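Local coordinates for extracellular solute-binding protein (Conexibacter woesei, PDB 4P98), which probably captures a solute outside the cell membrane and delivers it to an ABC transporter, as a lipoprotein of the BMP (PnrA-like) family, at residues 65-79 with 89-103. Residues are numbered along the deposited sequence; the frame is centred on the assembly and turned at random.
Sequences EPVIRQFAARGFDLV and PILRVATEFPDVHFS
The carbonyl oxygen of Asp77 is gripped twice by His101: backbone N donates at 3.1 Å and ring ND1 at 3.0 Å, the two arriving from opposite faces of the carbonyl plane. With CG beside its own backbone N (chi1 -49°), the imidazole turns an edge to that oxygen; as a carbonyl oxygen can only accept, ND1 must carry a hydrogen in this bond, which leaves the charge of the ring open. Parallel pairing continues from here, Val79 N donating to His101 O and Val79 O accepting from Ser103 N.

At the far, helical end, Arg69 meets Glu96 side-on: NE reaches OE1 at 2.8 Å and NH2 reaches OE2 at 2.7 Å, both on syn lone pairs, with guanidinium and carboxylate planes only 9° apart. Glu65 OE2 takes a further bond from Arg69 NH2, so one nitrogen serves two carboxylates; Val93 CG2 covers a face of the guanidinium. Replacing Arg69 with an alanine would probably leave the Glu65 and Glu96 carboxylates, their OE2 atoms 4.6 Å apart, without the charge that joins them.

Between these polar ends the interface is apolar. Ala72 CB sits over the face of the Phe97 ring, 3.5 Å from its centroid, a CH-pi contact. Ile68 splits its branches: CD1 touches Pro89 and Ile90, while CG2 meets Val93 and an edge of Phe102, whose CD2 lies 3.7 Å from Val79 CB. Helical segments 65-73 and 89-94 thus pack at -42° over one face of neighbouring parallel strands, with helix 84-94 as the crossover between strands 78-82 and 101-105, a right-handed beta-alpha-beta unit in a Rossmann-like lobe typical of periplasmic binding proteins.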
loop_
_atom_site.group_PDB
_atom_site.type_symbol
_atom_site.label_atom_id
_atom_site.label_comp_id
_atom_site.label_asym_id
_atom_site.label_seq_id
_atom_site.Cartn_x
_atom_site.Cartn_y
_atom_site.Cartn_z
ATOM N N GLU A 65 10.501 -5.754 -19.924
ATOM C CA GLU A 65 11.825 -6.353 -20.039
ATOM C C GLU A 65 12.820 -5.495 -20.855
ATOM O O GLU A 65 13.925 -5.248 -20.399
ATOM C CB GLU A 65 11.738 -7.790 -20.553
ATOM C CG GLU A 65 13.081 -8.436 -20.826
ATOM C CD GLU A 65 12.975 -9.908 -21.180
ATOM O OE1 GLU A 65 12.010 -10.549 -20.733
ATOM O OE2 GLU A 65 13.862 -10.421 -21.899
ATOM N N PRO A 66 12.426 -5.014 -22.039
ATOM C CA PRO A 66 13.377 -4.149 -22.762
ATOM C C PRO A 66 13.711 -2.818 -22.059
ATOM O O PRO A 66 14.829 -2.327 -22.188
ATOM C CB PRO A 66 12.701 -3.891 -24.118
ATOM C CG PRO A 66 11.433 -4.661 -24.138
ATOM C CD PRO A 66 11.242 -5.378 -22.834
ATOM N N VAL A 67 12.762 -2.246 -21.318
ATOM C CA VAL A 67 12.997 -0.999 -20.590
ATOM C C VAL A 67 14.004 -1.251 -19.469
ATOM O O VAL A 67 14.948 -0.480 -19.279
ATOM C CB VAL A 67 11.684 -0.432 -20.001
ATOM C CG1 VAL A 67 11.954 0.743 -19.071
ATOM C CG2 VAL A 67 10.734 -0.009 -21.110
ATOM N N ILE A 68 13.796 -2.337 -18.728
ATOM C CA ILE A 68 14.725 -2.744 -17.675
ATOM C C ILE A 68 16.123 -2.975 -18.277
ATOM O O ILE A 68 17.125 -2.475 -17.764
ATOM C CB ILE A 68 14.202 -4.012 -16.943
ATOM C CG1 ILE A 68 12.941 -3.675 -16.155
ATOM C CG2 ILE A 68 15.267 -4.587 -16.019
ATOM C CD1 ILE A 68 12.106 -4.883 -15.792
ATOM N N ARG A 69 16.189 -3.711 -19.382
ATOM C CA ARG A 69 17.463 -3.994 -20.039
ATOM C C ARG A 69 18.186 -2.703 -20.427
ATOM O O ARG A 69 19.396 -2.581 -20.234
ATOM C CB ARG A 69 17.258 -4.874 -21.280
ATOM C CG ARG A 69 18.559 -5.235 -21.989
ATOM C CD ARG A 69 18.374 -6.250 -23.109
ATOM N NE ARG A 69 17.907 -7.528 -22.585
ATOM C CZ ARG A 69 16.667 -7.992 -22.681
ATOM N NH1 ARG A 69 15.720 -7.313 -23.331
ATOM N NH2 ARG A 69 16.376 -9.166 -22.132
ATOM N N GLN A 70 17.432 -1.751 -20.963
ATOM C CA GLN A 70 17.988 -0.481 -21.423
ATOM C C GLN A 70 18.601 0.321 -20.278
ATOM O O GLN A 70 19.670 0.901 -20.434
ATOM C CB GLN A 70 16.898 0.337 -22.136
ATOM C CG GLN A 70 17.324 1.727 -22.551
ATOM C CD GLN A 70 16.258 2.452 -23.354
ATOM O OE1 GLN A 70 15.057 2.153 -23.257
ATOM N NE2 GLN A 70 16.690 3.413 -24.153
ATOM N N PHE A 71 17.946 0.353 -19.119
ATOM C CA PHE A 71 18.526 1.033 -17.965
ATOM C C PHE A 71 19.812 0.356 -17.501
ATOM O O PHE A 71 20.795 1.028 -17.186
ATOM C CB PHE A 71 17.531 1.120 -16.800
ATOM C CG PHE A 71 16.509 2.212 -16.953
ATOM C CD1 PHE A 71 16.906 3.542 -17.072
ATOM C CD2 PHE A 71 15.156 1.925 -16.951
ATOM C CE1 PHE A 71 15.967 4.558 -17.185
ATOM C CE2 PHE A 71 14.214 2.933 -17.075
ATOM C CZ PHE A 71 14.618 4.252 -17.199
ATOM N N ALA A 72 19.807 -0.973 -17.448
ATOM C CA ALA A 72 21.007 -1.711 -17.058
ATOM C C ALA A 72 22.142 -1.505 -18.058
ATOM O O ALA A 72 23.290 -1.338 -17.662
ATOM C CB ALA A 72 20.701 -3.190 -16.917
ATOM N N ALA A 73 21.816 -1.529 -19.347
ATOM C CA ALA A 73 22.824 -1.368 -20.403
ATOM C C ALA A 73 23.440 0.029 -20.381
ATOM O O ALA A 73 24.612 0.196 -20.704
ATOM C CB ALA A 73 22.212 -1.656 -21.771
ATOM N N ARG A 74 22.649 1.023 -19.988
ATOM C CA ARG A 74 23.120 2.405 -19.880
ATOM C C ARG A 74 23.915 2.694 -18.606
ATOM O O ARG A 74 24.312 3.830 -18.369
ATOM C CB ARG A 74 21.938 3.369 -19.957
ATOM C CG ARG A 74 21.277 3.443 -21.329
ATOM C CD ARG A 74 19.995 4.254 -21.256
ATOM N NE ARG A 74 20.265 5.555 -20.646
ATOM C CZ ARG A 74 19.354 6.361 -20.110
ATOM N NH1 ARG A 74 18.065 6.027 -20.095
ATOM N NH2 ARG A 74 19.750 7.514 -19.583
ATOM N N GLY A 75 24.130 1.680 -17.773
ATOM C CA GLY A 75 24.950 1.841 -16.572
ATOM C C GLY A 75 24.238 2.425 -15.359
ATOM O O GLY A 75 24.875 3.039 -14.509
ATOM N N PHE A 76 22.922 2.244 -15.259
ATOM C CA PHE A 76 22.237 2.558 -14.014
ATOM C C PHE A 76 22.743 1.599 -12.929
ATOM O O PHE A 76 23.101 0.456 -13.205
ATOM C CB PHE A 76 20.713 2.511 -14.173
ATOM C CG PHE A 76 20.125 3.803 -14.671
ATOM C CD1 PHE A 76 20.419 4.271 -15.946
ATOM C CD2 PHE A 76 19.306 4.568 -13.861
ATOM C CE1 PHE A 76 19.890 5.471 -16.402
ATOM C CE2 PHE A 76 18.773 5.766 -14.314
ATOM C CZ PHE A 76 19.069 6.218 -15.587
ATOM N N ASP A 77 22.812 2.089 -11.702
ATOM C CA ASP A 77 23.339 1.311 -10.571
ATOM C C ASP A 77 22.290 0.371 -9.979
ATOM O O ASP A 77 22.600 -0.728 -9.547
ATOM C CB ASP A 77 23.802 2.271 -9.492
ATOM C CG ASP A 77 24.951 3.130 -9.953
ATOM O OD1 ASP A 77 26.045 2.585 -10.114
ATOM O OD2 ASP A 77 24.756 4.328 -10.174
ATOM N N LEU A 78 21.052 0.836 -9.978
ATOM C CA LEU A 78 19.943 0.151 -9.339
ATOM C C LEU A 78 18.694 0.256 -10.191
ATOM O O LEU A 78 18.254 1.368 -10.523
ATOM C CB LEU A 78 19.662 0.802 -7.989
ATOM C CG LEU A 78 18.496 0.238 -7.176
ATOM C CD1 LEU A 78 18.689 -1.229 -6.853
ATOM C CD2 LEU A 78 18.323 1.047 -5.912
ATOM N N VAL A 79 18.115 -0.896 -10.516
ATOM C CA VAL A 79 16.873 -0.968 -11.275
ATOM C C VAL A 79 15.800 -1.657 -10.428
ATOM O O VAL A 79 15.912 -2.836 -10.070
ATOM C CB VAL A 79 17.057 -1.692 -12.617
ATOM C CG1 VAL A 79 15.784 -1.598 -13.453
ATOM C CG2 VAL A 79 18.233 -1.102 -13.371
ATOM N N PRO A 89 10.275 -10.041 -15.215
ATOM C CA PRO A 89 11.235 -9.322 -16.072
ATOM C C PRO A 89 12.488 -8.876 -15.324
ATOM O O PRO A 89 13.600 -9.012 -15.845
ATOM C CB PRO A 89 10.451 -8.105 -16.549
ATOM C CG PRO A 89 9.026 -8.462 -16.401
ATOM C CD PRO A 89 8.890 -9.580 -15.426
ATOM N N ILE A 90 12.319 -8.353 -14.108
ATOM C CA ILE A 90 13.478 -8.001 -13.297
ATOM C C ILE A 90 14.393 -9.207 -13.114
ATOM O O ILE A 90 15.592 -9.108 -13.342
ATOM C CB ILE A 90 13.099 -7.452 -11.909
ATOM C CG1 ILE A 90 12.481 -6.062 -12.023
ATOM C CG2 ILE A 90 14.327 -7.428 -10.991
ATOM C CD1 ILE A 90 13.487 -4.959 -12.294
ATOM N N LEU A 91 13.835 -10.348 -12.724
ATOM C CA LEU A 91 14.673 -11.514 -12.440
ATOM C C LEU A 91 15.412 -12.021 -13.681
ATOM O O LEU A 91 16.543 -12.464 -13.580
ATOM C CB LEU A 91 13.858 -12.648 -11.824
ATOM C CG LEU A 91 13.169 -12.319 -10.500
ATOM C CD1 LEU A 91 12.257 -13.459 -10.116
ATOM C CD2 LEU A 91 14.195 -12.086 -9.413
ATOM N N ARG A 92 14.770 -11.943 -14.845
ATOM C CA ARG A 92 15.385 -12.404 -16.092
ATOM C C ARG A 92 16.554 -11.520 -16.526
ATOM O O ARG A 92 17.630 -12.022 -16.870
ATOM C CB ARG A 92 14.339 -12.468 -17.210
ATOM C CG ARG A 92 13.192 -13.441 -16.958
ATOM C CD ARG A 92 12.327 -13.535 -18.200
ATOM N NE ARG A 92 13.104 -14.182 -19.242
ATOM C CZ ARG A 92 13.208 -15.495 -19.394
ATOM N NH1 ARG A 92 12.535 -16.325 -18.603
ATOM N NH2 ARG A 92 13.977 -15.981 -20.356
ATOM N N VAL A 93 16.345 -10.207 -16.490
ATOM C CA VAL A 93 17.366 -9.264 -16.928
ATOM C C VAL A 93 18.531 -9.244 -15.941
ATOM O O VAL A 93 19.678 -9.121 -16.352
ATOM C CB VAL A 93 16.782 -7.858 -17.173
ATOM C CG1 VAL A 93 17.863 -6.871 -17.590
ATOM C CG2 VAL A 93 15.720 -7.932 -18.262
ATOM N N ALA A 94 18.243 -9.403 -14.650
ATOM C CA ALA A 94 19.297 -9.477 -13.639
ATOM C C ALA A 94 20.405 -10.474 -14.004
ATOM O O ALA A 94 21.580 -10.186 -13.783
ATOM C CB ALA A 94 18.714 -9.813 -12.264
ATOM N N THR A 95 20.033 -11.617 -14.584
ATOM C CA THR A 95 21.008 -12.634 -14.979
ATOM C C THR A 95 21.958 -12.137 -16.071
ATOM O O THR A 95 23.051 -12.664 -16.198
ATOM C CB THR A 95 20.336 -13.932 -15.475
ATOM O OG1 THR A 95 19.685 -13.689 -16.734
ATOM C CG2 THR A 95 19.318 -14.457 -14.449
ATOM N N GLU A 96 21.539 -11.134 -16.847
ATOM C CA GLU A 96 22.355 -10.564 -17.927
ATOM C C GLU A 96 23.386 -9.536 -17.454
ATOM O O GLU A 96 24.352 -9.254 -18.167
ATOM C CB GLU A 96 21.461 -9.885 -18.978
ATOM C CG GLU A 96 20.387 -10.762 -19.600
ATOM C CD GLU A 96 19.404 -9.971 -20.467
ATOM O OE1 GLU A 96 19.711 -8.829 -20.873
ATOM O OE2 GLU A 96 18.300 -10.481 -20.739
ATOM N N PHE A 97 23.171 -8.962 -16.273
ATOM C CA PHE A 97 23.982 -7.849 -15.787
ATOM C C PHE A 97 24.377 -8.113 -14.332
ATOM O O PHE A 97 23.822 -7.500 -13.418
ATOM C CB PHE A 97 23.202 -6.539 -15.874
ATOM C CG PHE A 97 22.854 -6.118 -17.275
ATOM C CD1 PHE A 97 23.728 -5.335 -18.022
ATOM C CD2 PHE A 97 21.635 -6.476 -17.839
ATOM C CE1 PHE A 97 23.400 -4.945 -19.316
ATOM C CE2 PHE A 97 21.302 -6.090 -19.130
ATOM C CZ PHE A 97 22.183 -5.310 -19.868
ATOM N N PRO A 98 25.343 -9.018 -14.119
ATOM C CA PRO A 98 25.734 -9.441 -12.767
ATOM C C PRO A 98 26.214 -8.312 -11.856
ATOM O O PRO A 98 26.099 -8.432 -10.645
ATOM C CB PRO A 98 26.879 -10.437 -13.004
ATOM C CG PRO A 98 26.873 -10.752 -14.459
ATOM C CD PRO A 98 26.152 -9.657 -15.173
ATOM N N ASP A 99 26.764 -7.244 -12.428
ATOM C CA ASP A 99 27.268 -6.115 -11.640
ATOM C C ASP A 99 26.255 -4.978 -11.465
ATOM O O ASP A 99 26.562 -3.985 -10.817
ATOM C CB ASP A 99 28.566 -5.569 -12.257
ATOM C CG ASP A 99 29.721 -6.546 -12.150
ATOM O OD1 ASP A 99 29.732 -7.376 -11.217
ATOM O OD2 ASP A 99 30.629 -6.483 -12.999
ATOM N N VAL A 100 25.066 -5.112 -12.047
ATOM C CA VAL A 100 23.982 -4.152 -11.833
ATOM C C VAL A 100 23.087 -4.713 -10.730
ATOM O O VAL A 100 22.967 -5.930 -10.571
ATOM C CB VAL A 100 23.205 -3.896 -13.137
ATOM C CG1 VAL A 100 22.084 -2.887 -12.934
ATOM C CG2 VAL A 100 24.167 -3.384 -14.213
ATOM N N HIS A 101 22.474 -3.822 -9.963
ATOM C CA HIS A 101 21.678 -4.202 -8.804
ATOM C C HIS A 101 20.194 -4.016 -9.107
ATOM O O HIS A 101 19.802 -3.023 -9.720
ATOM C CB HIS A 101 22.127 -3.370 -7.599
ATOM C CG HIS A 101 23.613 -3.369 -7.406
ATOM N ND1 HIS A 101 24.417 -2.319 -7.796
ATOM C CD2 HIS A 101 24.447 -4.324 -6.936
ATOM C CE1 HIS A 101 25.680 -2.613 -7.532
ATOM N NE2 HIS A 101 25.724 -3.824 -7.013
ATOM N N PHE A 102 19.379 -4.987 -8.698
ATOM C CA PHE A 102 17.955 -5.004 -9.019
ATOM C C PHE A 102 17.090 -5.253 -7.794
ATOM O O PHE A 102 17.526 -5.908 -6.843
ATOM C CB PHE A 102 17.664 -6.101 -10.043
ATOM C CG PHE A 102 18.393 -5.926 -11.353
ATOM C CD1 PHE A 102 19.699 -6.365 -11.507
ATOM C CD2 PHE A 102 17.758 -5.336 -12.436
ATOM C CE1 PHE A 102 20.371 -6.197 -12.711
ATOM C CE2 PHE A 102 18.419 -5.175 -13.649
ATOM C CZ PHE A 102 19.718 -5.602 -13.784
ATOM N N SER A 103 15.860 -4.747 -7.841
ATOM C CA SER A 103 14.855 -5.013 -6.814
ATOM C C SER A 103 13.571 -5.500 -7.452
ATOM O O SER A 103 13.159 -4.998 -8.503
ATOM C CB SER A 103 14.582 -3.762 -5.998
ATOM O OG SER A 103 13.424 -3.894 -5.195
HETATM O O HOH W 1 14.850 -12.971 -21.168
#